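PDB 5EVI: beta-Lactamase/D-Alanine Carboxypeptidase, which probably hydrolyses beta-lactam antibiotics to substituted beta-amino acids, as a class C beta-lactamase associated with antibiotic resistance. Local coordinates for residues Thr150-Ala155 with Met269-Ala274. Residues are numbered along the deposited sequence; the frame is centred on the assembly and turned at random.
Sequences THRTYA and MTQDLA
Strands 151-152 and 269-271 belong to one antiparallel sheet but are not neighbours in it, for strands 262-266 and 299-308 run between them, and Arg-152 and Gln-271 are 9.1 Å apart at their CA atoms, so that long side chains alone close the distance. Arg-152 does most of the reaching. Its CG is anti to the backbone N (chi1 -168°) and the chain bends at chi2, which carries the guanidinium across to the amide of Gln-271. There it grips side-on, with two nitrogens on a single oxygen: NE of Arg-152 lies 3.1 Å and NH2 3.0 Å from OE1 of Gln-271. That oxygen sits at the guanidinium edge, close to its plane, whereas the amide plane is turned 33° from it; NE comes from above the carbonyl plane, NH2 from only slightly off it. Both bonds are bent, with N-H...O angles near 145°. At the other end of the amide, NE2 of Gln-271 donates to the backbone O of Asp-272 at 3.0 Å, which fixes the flip of the group and presents OE1 to the arginine. Selenomethionine Met-269 crosses Arg-152 at about a right angle and lays its CE over one guanidinium face, 3.7 Å from NH2 of Arg-152. The same NH2 makes a salt bridge to Glu-276. The hydroxyl of Tyr-154 bonds to Ser-68, Lys-71 and Lys-318, a grouping consistent with the class C active site. The buried arginine charge is thus probably balanced by Glu-276, while the neutral amide satisfies two of its N-H groups and ties the strand leading to Tyr-154 to strand 269-271.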
ATOM      1  N   THR D 150       6.711 -15.253 -14.502  1.00 23.89           N
ATOM      2  CA  THR D 150       7.972 -15.126 -15.230  1.00 23.50           C
ATOM      3  C   THR D 150       8.430 -13.684 -15.301  1.00 22.85           C
ATOM      4  O   THR D 150       9.619 -13.416 -15.424  1.00 22.12           O
ATOM      5  CB  THR D 150       7.859 -15.710 -16.644  1.00 23.64           C
ATOM      6  OG1 THR D 150       6.877 -14.993 -17.388  1.00 23.73           O
ATOM      7  CG2 THR D 150       7.439 -17.174 -16.577  1.00 24.08           C
ATOM      8  N   HIS D 151       7.485 -12.746 -15.239  1.00 23.39           N
ATOM      9  CA  HIS D 151       7.817 -11.324 -15.209  1.00 23.53           C
ATOM     10  C   HIS D 151       6.908 -10.597 -14.222  1.00 22.66           C
ATOM     11  O   HIS D 151       5.929 -11.175 -13.726  1.00 22.42           O
ATOM     12  CB  HIS D 151       7.717 -10.706 -16.607  1.00 24.61           C
ATOM     13  CG  HIS D 151       8.666 -11.294 -17.614  1.00 25.54           C
ATOM     14  ND1 HIS D 151       8.457 -12.520 -18.213  1.00 25.55           N
ATOM     15  CD2 HIS D 151       9.815 -10.810 -18.141  1.00 26.35           C
ATOM     16  CE1 HIS D 151       9.437 -12.767 -19.062  1.00 26.18           C
ATOM     17  NE2 HIS D 151      10.275 -11.744 -19.040  1.00 26.55           N
ATOM     18  N   ARG D 152       7.262  -9.349 -13.929  1.00 21.95           N
ATOM     19  CA  ARG D 152       6.539  -8.516 -12.968  1.00 22.04           C
ATOM     20  C   ARG D 152       6.266  -7.135 -13.573  1.00 21.08           C
ATOM     21  O   ARG D 152       7.205  -6.408 -13.921  1.00 22.09           O
ATOM     22  CB  ARG D 152       7.345  -8.404 -11.677  1.00 22.54           C
ATOM     23  CG  ARG D 152       6.584  -7.809 -10.472  1.00 23.42           C
ATOM     24  CD  ARG D 152       6.707  -6.299 -10.440  1.00 23.65           C
ATOM     25  NE  ARG D 152       6.454  -5.719  -9.119  1.00 24.07           N
ATOM     26  CZ  ARG D 152       6.569  -4.418  -8.838  1.00 23.84           C
ATOM     27  NH1 ARG D 152       6.950  -3.541  -9.768  1.00 24.17           N
ATOM     28  NH2 ARG D 152       6.308  -3.991  -7.603  1.00 23.83           N
ATOM     29  N   THR D 153       4.980  -6.791 -13.654  1.00 20.12           N
ATOM     30  CA  THR D 153       4.504  -5.549 -14.238  1.00 19.69           C
ATOM     31  C   THR D 153       3.491  -4.943 -13.269  1.00 19.72           C
ATOM     32  O   THR D 153       2.352  -5.378 -13.175  1.00 18.69           O
ATOM     33  CB  THR D 153       3.906  -5.826 -15.630  1.00 20.21           C
ATOM     34  OG1 THR D 153       4.884  -6.531 -16.385  1.00 20.05           O
ATOM     35  CG2 THR D 153       3.541  -4.557 -16.373  1.00 20.02           C
ATOM     36  N   TYR D 154       3.949  -3.959 -12.515  1.00 19.61           N
ATOM     37  CA  TYR D 154       3.102  -3.265 -11.529  1.00 19.63           C
ATOM     38  C   TYR D 154       1.875  -2.692 -12.249  1.00 19.67           C
ATOM     39  O   TYR D 154       2.036  -1.992 -13.243  1.00 19.42           O
ATOM     40  CB  TYR D 154       3.900  -2.145 -10.893  1.00 19.73           C
ATOM     41  CG  TYR D 154       3.235  -1.467  -9.729  1.00 19.95           C
ATOM     42  CD1 TYR D 154       3.374  -1.984  -8.446  1.00 20.17           C
ATOM     43  CD2 TYR D 154       2.504  -0.281  -9.894  1.00 20.27           C
ATOM     44  CE1 TYR D 154       2.799  -1.365  -7.355  1.00 19.99           C
ATOM     45  CE2 TYR D 154       1.923   0.354  -8.801  1.00 20.71           C
ATOM     46  CZ  TYR D 154       2.071  -0.197  -7.532  1.00 20.96           C
ATOM     47  OH  TYR D 154       1.500   0.414  -6.432  1.00 21.42           O
ATOM     48  N   ALA D 155       0.666  -3.007 -11.792  1.00 19.92           N
ATOM     49  CA  ALA D 155      -0.545  -2.488 -12.451  1.00 20.40           C
ATOM     50  C   ALA D 155      -1.776  -2.320 -11.540  1.00 20.88           C
ATOM     51  O   ALA D 155      -1.998  -3.121 -10.633  1.00 21.22           O
ATOM     52  CB  ALA D 155      -0.889  -3.367 -13.659  1.00 20.42           C
HETATM   53  N   MSE D 269      14.588  -6.922  -4.881  1.00 25.09           N
HETATM   54  CA  MSE D 269      13.352  -6.817  -4.103  1.00 25.15           C
HETATM   55  C   MSE D 269      12.648  -8.145  -4.081  1.00 24.03           C
HETATM   56  O   MSE D 269      12.616  -8.847  -5.085  1.00 24.38           O
HETATM   57  CB  MSE D 269      12.512  -5.734  -4.788  1.00 26.49           C
HETATM   58  CG  MSE D 269      11.031  -5.751  -4.457  1.00 28.21           C
HETATM   59 SE   MSE D 269      10.366  -4.221  -5.476  0.46 31.26          SE
HETATM   60  CE  MSE D 269       9.653  -5.302  -6.952  1.00 31.01           C
ATOM     61  N   THR D 270      12.085  -8.508  -2.929  1.00 22.87           N
ATOM     62  CA  THR D 270      11.179  -9.646  -2.815  1.00 22.00           C
ATOM     63  C   THR D 270       9.772  -9.059  -2.927  1.00 21.09           C
ATOM     64  O   THR D 270       9.466  -8.096  -2.228  1.00 19.90           O
ATOM     65  CB  THR D 270      11.383 -10.391  -1.470  1.00 22.18           C
ATOM     66  OG1 THR D 270      12.644 -11.069  -1.488  1.00 22.67           O
ATOM     67  CG2 THR D 270      10.277 -11.420  -1.213  1.00 22.17           C
ATOM     68  N   GLN D 271       8.951  -9.617  -3.829  1.00 20.27           N
ATOM     69  CA  GLN D 271       7.543  -9.211  -3.996  1.00 19.37           C
ATOM     70  C   GLN D 271       6.632 -10.019  -3.074  1.00 18.62           C
ATOM     71  O   GLN D 271       6.578 -11.261  -3.179  1.00 18.21           O
ATOM     72  CB  GLN D 271       7.082  -9.410  -5.455  1.00 19.24           C
ATOM     73  CG  GLN D 271       5.636  -8.982  -5.734  1.00 19.36           C
ATOM     74  CD  GLN D 271       5.446  -7.480  -5.596  1.00 19.76           C
ATOM     75  OE1 GLN D 271       6.146  -6.710  -6.246  1.00 20.31           O
ATOM     76  NE2 GLN D 271       4.530  -7.058  -4.734  1.00 19.98           N
ATOM     77  N   ASP D 272       5.885  -9.322  -2.207  1.00 17.95           N
ATOM     78  CA  ASP D 272       4.849  -9.948  -1.369  1.00 17.63           C
ATOM     79  C   ASP D 272       3.478  -9.733  -2.025  1.00 17.47           C
ATOM     80  O   ASP D 272       3.413  -9.443  -3.236  1.00 17.32           O
ATOM     81  CB  ASP D 272       4.910  -9.386   0.061  1.00 17.41           C
ATOM     82  CG  ASP D 272       6.294  -9.479   0.677  1.00 17.59           C
ATOM     83  OD1 ASP D 272       7.230 -10.052   0.028  1.00 18.42           O
ATOM     84  OD2 ASP D 272       6.448  -8.988   1.823  1.00 17.10           O
ATOM     85  N   LEU D 273       2.396  -9.908  -1.276  1.00 17.67           N
ATOM     86  CA  LEU D 273       1.066  -9.537  -1.748  1.00 17.77           C
ATOM     87  C   LEU D 273       0.867  -8.042  -1.494  1.00 17.87           C
ATOM     88  O   LEU D 273       0.602  -7.611  -0.366  1.00 17.58           O
ATOM     89  CB  LEU D 273      -0.018 -10.388  -1.077  1.00 18.05           C
ATOM     90  CG  LEU D 273      -1.223 -10.616  -1.985  1.00 18.30           C
ATOM     91  CD1 LEU D 273      -0.894 -11.612  -3.082  1.00 17.94           C
ATOM     92  CD2 LEU D 273      -2.443 -11.070  -1.210  1.00 18.32           C
ATOM     93  N   ALA D 274       1.082  -7.264  -2.548  1.00 18.68           N
ATOM     94  CA  ALA D 274       1.137  -5.794  -2.517  1.00 18.65           C
ATOM     95  C   ALA D 274       2.394  -5.240  -1.785  1.00 18.73           C
ATOM     96  O   ALA D 274       3.105  -4.402  -2.348  1.00 19.86           O
ATOM     97  CB  ALA D 274      -0.162  -5.188  -1.989  1.00 18.82           C
TER